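PDB 3C2G: beta-catenin homolog sys-1 from Caenorhabditis elegans, which acts as a transcription coregulator in the Wnt asymmetry pathway, binding the TCF factor POP-1 directly and activating or repressing target genes. Local coordinates for residues Leu267-Leu271 against Leu307-Val311; Asn298-Arg302 against His336-Val341. All blocks are in the same frame, centred on the assembly; numbering follows the deposited sequence.

Contact 1: Leu267-Leu271 against Leu307-Val311; sequences LGLLL and LLLQV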
loop_
_atom_site.group_PDB
_atom_site.type_symbol
_atom_site.label_atom_id
_atom_site.label_comp_id
_atom_site.label_asym_id
_atom_site.label_seq_id
_atom_site.Cartn_x
_atom_site.Cartn_y
_atom_site.Cartn_z
ATOM N N LEU A 267 4.588 10.343 -3.024
ATOM C CA LEU A 267 5.508 9.674 -2.087
ATOM C C LEU A 267 5.285 8.157 -2.001
ATOM O O LEU A 267 6.241 7.393 -1.996
ATOM C CB LEU A 267 5.394 10.284 -0.702
ATOM C CG LEU A 267 5.993 11.671 -0.616
ATOM C CD1 LEU A 267 5.416 12.379 0.578
ATOM C CD2 LEU A 267 7.508 11.586 -0.588
ATOM N N GLY A 268 4.028 7.730 -1.961
ATOM C CA GLY A 268 3.715 6.314 -2.071
ATOM C C GLY A 268 4.368 5.651 -3.278
ATOM O O GLY A 268 4.925 4.561 -3.170
ATOM N N LEU A 269 4.310 6.302 -4.443
ATOM C CA LEU A 269 4.920 5.728 -5.628
ATOM C C LEU A 269 6.430 5.762 -5.609
ATOM O O LEU A 269 7.071 4.848 -6.127
ATOM C CB LEU A 269 4.385 6.380 -6.895
ATOM C CG LEU A 269 3.561 5.343 -7.661
ATOM C CD1 LEU A 269 2.139 5.865 -7.986
ATOM C CD2 LEU A 269 4.329 4.859 -8.906
ATOM N N LEU A 270 7.005 6.796 -5.014
ATOM C CA LEU A 270 8.450 6.931 -5.024
ATOM C C LEU A 270 9.132 5.931 -4.102
ATOM O O LEU A 270 10.185 5.395 -4.433
ATOM C CB LEU A 270 8.854 8.339 -4.617
ATOM C CG LEU A 270 8.749 9.416 -5.681
ATOM C CD1 LEU A 270 8.844 10.775 -5.007
ATOM C CD2 LEU A 270 9.850 9.235 -6.730
ATOM N N LEU A 271 8.532 5.689 -2.940
ATOM C CA LEU A 271 9.179 4.894 -1.904
ATOM C C LEU A 271 9.035 3.395 -2.166
ATOM O O LEU A 271 8.318 2.694 -1.459
ATOM C CB LEU A 271 8.633 5.299 -0.534
ATOM C CG LEU A 271 8.724 6.800 -0.259
ATOM C CD1 LEU A 271 7.945 7.122 0.996
ATOM C CD2 LEU A 271 10.172 7.332 -0.188
ATOM N N LEU A 307 0.003 5.821 3.527
ATOM C CA LEU A 307 1.432 6.012 3.426
ATOM C C LEU A 307 2.184 5.574 4.703
ATOM O O LEU A 307 3.260 4.996 4.621
ATOM C CB LEU A 307 1.745 7.474 3.065
ATOM C CG LEU A 307 3.218 7.842 2.820
ATOM C CD1 LEU A 307 3.859 7.049 1.677
ATOM C CD2 LEU A 307 3.403 9.357 2.617
ATOM N N LEU A 308 1.615 5.857 5.871
ATOM C CA LEU A 308 2.152 5.365 7.128
ATOM C C LEU A 308 2.262 3.852 7.090
ATOM O O LEU A 308 3.303 3.301 7.429
ATOM C CB LEU A 308 1.285 5.792 8.306
ATOM C CG LEU A 308 1.502 7.223 8.791
ATOM C CD1 LEU A 308 0.538 7.552 9.918
ATOM C CD2 LEU A 308 2.928 7.437 9.240
ATOM N N LEU A 309 1.197 3.188 6.657
ATOM C CA LEU A 309 1.209 1.747 6.526
ATOM C C LEU A 309 2.418 1.315 5.689
ATOM O O LEU A 309 3.152 0.412 6.064
ATOM C CB LEU A 309 -0.093 1.267 5.876
ATOM C CG LEU A 309 -0.277 -0.243 5.742
ATOM C CD1 LEU A 309 -0.259 -0.925 7.129
ATOM C CD2 LEU A 309 -1.544 -0.619 4.939
ATOM N N GLN A 310 2.640 2.005 4.577
ATOM C CA GLN A 310 3.610 1.581 3.602
ATOM C C GLN A 310 5.030 1.658 4.128
ATOM O O GLN A 310 5.883 0.911 3.685
ATOM C CB GLN A 310 3.487 2.462 2.371
ATOM C CG GLN A 310 4.114 1.880 1.128
ATOM C CD GLN A 310 3.949 2.803 -0.071
ATOM O OE1 GLN A 310 2.845 3.299 -0.328
ATOM N NE2 GLN A 310 5.046 3.051 -0.798
ATOM N N VAL A 311 5.283 2.576 5.053
ATOM C CA VAL A 311 6.641 2.812 5.555
ATOM C C VAL A 311 6.878 2.181 6.944
ATOM O O VAL A 311 7.941 2.378 7.547
ATOM C CB VAL A 311 6.990 4.344 5.619
ATOM C CG1 VAL A 311 6.791 5.012 4.253
ATOM C CG2 VAL A 311 6.172 5.068 6.699
#
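Two helices of the armadillo domain, 251-270 and 298-311, pack against each other near their C-terminal ends, where Gly268 meets Leu307 and Gln310. Gly268 and Leu307 bring their CA atoms within 6.0 Å; glycine lets the helices come this close, the Gln310 carboxamide lying over its CA (Gln310 OE1 to Gly268 CA 3.6 Å). The methyl CD1 of Leu307 lies 3.7 Å from the backbone N of Gly268. With CG anti to the backbone N (chi1 -176°), Leu307 reaches over to helix 251-270 and splits its two methyls, CD2 going to Leu267 CB at 4.0 Å and CD1 to Leu271 CD1, the Leu307 and Leu271 side chains crossing at about a right angle. Leu271 CD1 also meets Val311 CG1 at 4.0 Å, branched aliphatic groups filling this side. The polar grip is Gln310, whose extended chain carries NE2 to Gly268 O at 2.8 Å, in a nearly straight bond (172°) that lies in the carbonyl plane on a lone pair and almost in the amide's own plane. Gly268 O sits in the last turn before Leu271 leaves the helix, where a long amide side chain can serve as donor. A second, weak bond runs from Gln310 NE2 to Leu271 O at 3.4 Å, so one amide nitrogen joins two carbonyls of the helix end. Leu309 packs on an aromatic side chain of the bound peptide and Gln310 on the peptide backbone, with Gln310 O weakly hydrogen-bonded to a basic side chain. The leucines and Val311 continue into a core with Ile225, Phe280 and Ile289 of helices 224-239, 274-282 and 285-292.

Contact 2: Asn298-Arg302 against His336-Val341; sequences NDLIR and HPDDEV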
loop_
_atom_site.group_PDB
_atom_site.type_symbol
_atom_site.label_atom_id
_atom_site.label_comp_id
_atom_site.label_asym_id
_atom_site.label_seq_id
_atom_site.Cartn_x
_atom_site.Cartn_y
_atom_site.Cartn_z
ATOM N N ASN A 298 -11.477 13.344 5.887
ATOM C CA ASN A 298 -11.326 11.903 5.790
ATOM C C ASN A 298 -10.524 11.388 4.603
ATOM O O ASN A 298 -9.839 10.370 4.718
ATOM C CB ASN A 298 -12.694 11.214 5.898
ATOM C CG ASN A 298 -13.318 11.409 7.267
ATOM O OD1 ASN A 298 -12.686 11.973 8.169
ATOM N ND2 ASN A 298 -14.552 10.954 7.436
ATOM N N ASP A 299 -10.593 12.073 3.469
ATOM C CA ASP A 299 -9.787 11.668 2.321
ATOM C C ASP A 299 -8.326 11.887 2.646
ATOM O O ASP A 299 -7.479 11.054 2.357
ATOM C CB ASP A 299 -10.180 12.447 1.058
ATOM C CG ASP A 299 -11.494 11.953 0.444
ATOM O OD1 ASP A 299 -11.834 10.757 0.625
ATOM O OD2 ASP A 299 -12.184 12.758 -0.228
ATOM N N LEU A 300 -8.051 13.024 3.263
ATOM C CA LEU A 300 -6.711 13.379 3.653
ATOM C C LEU A 300 -6.209 12.374 4.703
ATOM O O LEU A 300 -5.105 11.850 4.582
ATOM C CB LEU A 300 -6.687 14.830 4.169
ATOM C CG LEU A 300 -5.348 15.480 4.505
ATOM C CD1 LEU A 300 -5.534 16.955 4.762
ATOM C CD2 LEU A 300 -4.754 14.841 5.744
ATOM N N ILE A 301 -7.032 12.083 5.707
ATOM C CA ILE A 301 -6.654 11.113 6.731
ATOM C C ILE A 301 -6.423 9.713 6.134
ATOM O O ILE A 301 -5.403 9.076 6.421
ATOM C CB ILE A 301 -7.656 11.100 7.929
ATOM C CG1 ILE A 301 -7.592 12.446 8.664
ATOM C CG2 ILE A 301 -7.350 9.934 8.892
ATOM C CD1 ILE A 301 -8.815 12.777 9.476
ATOM N N ARG A 302 -7.348 9.249 5.298
ATOM C CA ARG A 302 -7.160 7.966 4.603
ATOM C C ARG A 302 -5.837 7.886 3.855
ATOM O O ARG A 302 -5.170 6.849 3.875
ATOM C CB ARG A 302 -8.309 7.659 3.631
ATOM C CG ARG A 302 -9.469 6.910 4.251
ATOM C CD ARG A 302 -10.403 6.336 3.187
ATOM N NE ARG A 302 -11.248 7.368 2.593
ATOM C CZ ARG A 302 -12.382 7.820 3.131
ATOM N NH1 ARG A 302 -12.821 7.335 4.287
ATOM N NH2 ARG A 302 -13.083 8.770 2.513
ATOM N N HIS A 336 -11.638 6.943 15.119
ATOM C CA HIS A 336 -11.977 7.126 13.704
ATOM C C HIS A 336 -12.882 6.028 13.176
ATOM O O HIS A 336 -12.519 4.860 13.202
ATOM C CB HIS A 336 -10.752 7.263 12.812
ATOM C CG HIS A 336 -11.058 7.903 11.499
ATOM N ND1 HIS A 336 -10.871 9.249 11.268
ATOM C CD2 HIS A 336 -11.589 7.397 10.363
ATOM C CE1 HIS A 336 -11.249 9.540 10.038
ATOM N NE2 HIS A 336 -11.683 8.432 9.465
ATOM N N PRO A 337 -14.067 6.411 12.679
ATOM C CA PRO A 337 -15.089 5.414 12.373
ATOM C C PRO A 337 -14.906 4.595 11.088
ATOM O O PRO A 337 -15.688 3.661 10.851
ATOM C CB PRO A 337 -16.374 6.244 12.301
ATOM C CG PRO A 337 -15.932 7.618 11.922
ATOM C CD PRO A 337 -14.517 7.791 12.400
ATOM N N ASP A 338 -13.900 4.885 10.266
ATOM C CA ASP A 338 -13.799 4.102 9.032
ATOM C C ASP A 338 -12.716 3.021 8.964
ATOM O O ASP A 338 -11.556 3.220 9.366
ATOM C CB ASP A 338 -13.972 4.977 7.773
ATOM C CG ASP A 338 -12.762 5.026 6.896
ATOM O OD1 ASP A 338 -11.863 5.844 7.155
ATOM O OD2 ASP A 338 -12.739 4.282 5.902
ATOM N N ASP A 339 -13.132 1.860 8.469
ATOM C CA ASP A 339 -12.319 0.650 8.485
ATOM C C ASP A 339 -10.984 0.757 7.767
ATOM O O ASP A 339 -10.032 0.077 8.153
ATOM C CB ASP A 339 -13.113 -0.541 7.954
ATOM C CG ASP A 339 -14.184 -1.012 8.934
ATOM O OD1 ASP A 339 -14.079 -0.722 10.153
ATOM O OD2 ASP A 339 -15.136 -1.684 8.479
ATOM N N GLU A 340 -10.900 1.599 6.739
ATOM C CA GLU A 340 -9.641 1.761 6.020
ATOM C C GLU A 340 -8.604 2.381 6.934
ATOM O O GLU A 340 -7.437 2.013 6.903
ATOM C CB GLU A 340 -9.815 2.626 4.765
ATOM C CG GLU A 340 -10.513 1.926 3.605
ATOM C CD GLU A 340 -9.774 0.681 3.114
ATOM O OE1 GLU A 340 -8.515 0.700 3.068
ATOM O OE2 GLU A 340 -10.460 -0.317 2.770
ATOM N N VAL A 341 -9.041 3.331 7.749
ATOM C CA VAL A 341 -8.157 3.980 8.689
ATOM C C VAL A 341 -7.743 2.986 9.784
ATOM O O VAL A 341 -6.572 2.924 10.144
ATOM C CB VAL A 341 -8.799 5.277 9.261
ATOM C CG1 VAL A 341 -7.948 5.873 10.337
ATOM C CG2 VAL A 341 -8.976 6.303 8.155
HETATM O O HOH W 1 -6.130 4.452 5.065
#
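The first turn of helix 298-311 faces the turn that leads into helix 339-352, the CA atoms drawing together from 8.8 Å between Asn298 and Asp338 to 5.8 Å between Arg302 and Val341. At the closer end Val341 CG2 packs on Ile301 CG2 at 4.0 Å and touches the Arg302 CG methylene, compact apolar branches that fit where the backbones are nearest. His336, its CG anti to the backbone N (chi1 -160°), turns its ring toward helix 298-311. Asn298 OD1 comes to the ring edge, 3.4 Å from His336 CE1, with the amide and ring planes 66° apart, while Ile301 lends its methyls CG2 and CD1 to the same carbon. Arg302, bent at chi3, is long enough to reach the neighbouring turn, its NH1 3.4 Å from Asp338 OD1. The carboxylate stands almost perpendicular to the guanidinium (89°) and at its edge, a long salt bridge in which NH1 alone faces both carboxylate oxygens almost equally. Arg302 NH2 bonds Asp299 OD1, one turn back in the same helix, at 3.0 Å, on the anti side of the carboxylate and out of its plane. Asp338 is also the N-cap of helix 339-352, its OD2 accepting a weak bond from Glu340 N. A water donates to Arg302 O and, weakly, to Glu340 O. A leucine in place of Arg302 would probably leave Asp299 and Asp338 without their shared cation and Asp338 freer to turn. The chemistry implies a salt-bridge network of Asp299, Arg302 and Asp338 on the more exposed side, in which one positive charge probably offsets two negative ones.

How the contacts relate
Helix 298-311 serves both contacts, giving its C-terminal end to contact 1 and its first turn to contact 2, with centres about 16 Å apart and no touch between them. It therefore has helix 251-270 as partner in one and the start of helix 339-352 in the other, so it bridges an earlier and a later helix of the armadillo superhelix. Contact 1 is buried, its centre about 7 Å from the centre of the chain, and relies on leucine packing, its main polar link being neutral, amide to carbonyl. Contact 2 is only partly buried: Ile301, His336 and Val341 form its inner side, while charged groups and a bridging water take over toward the surface.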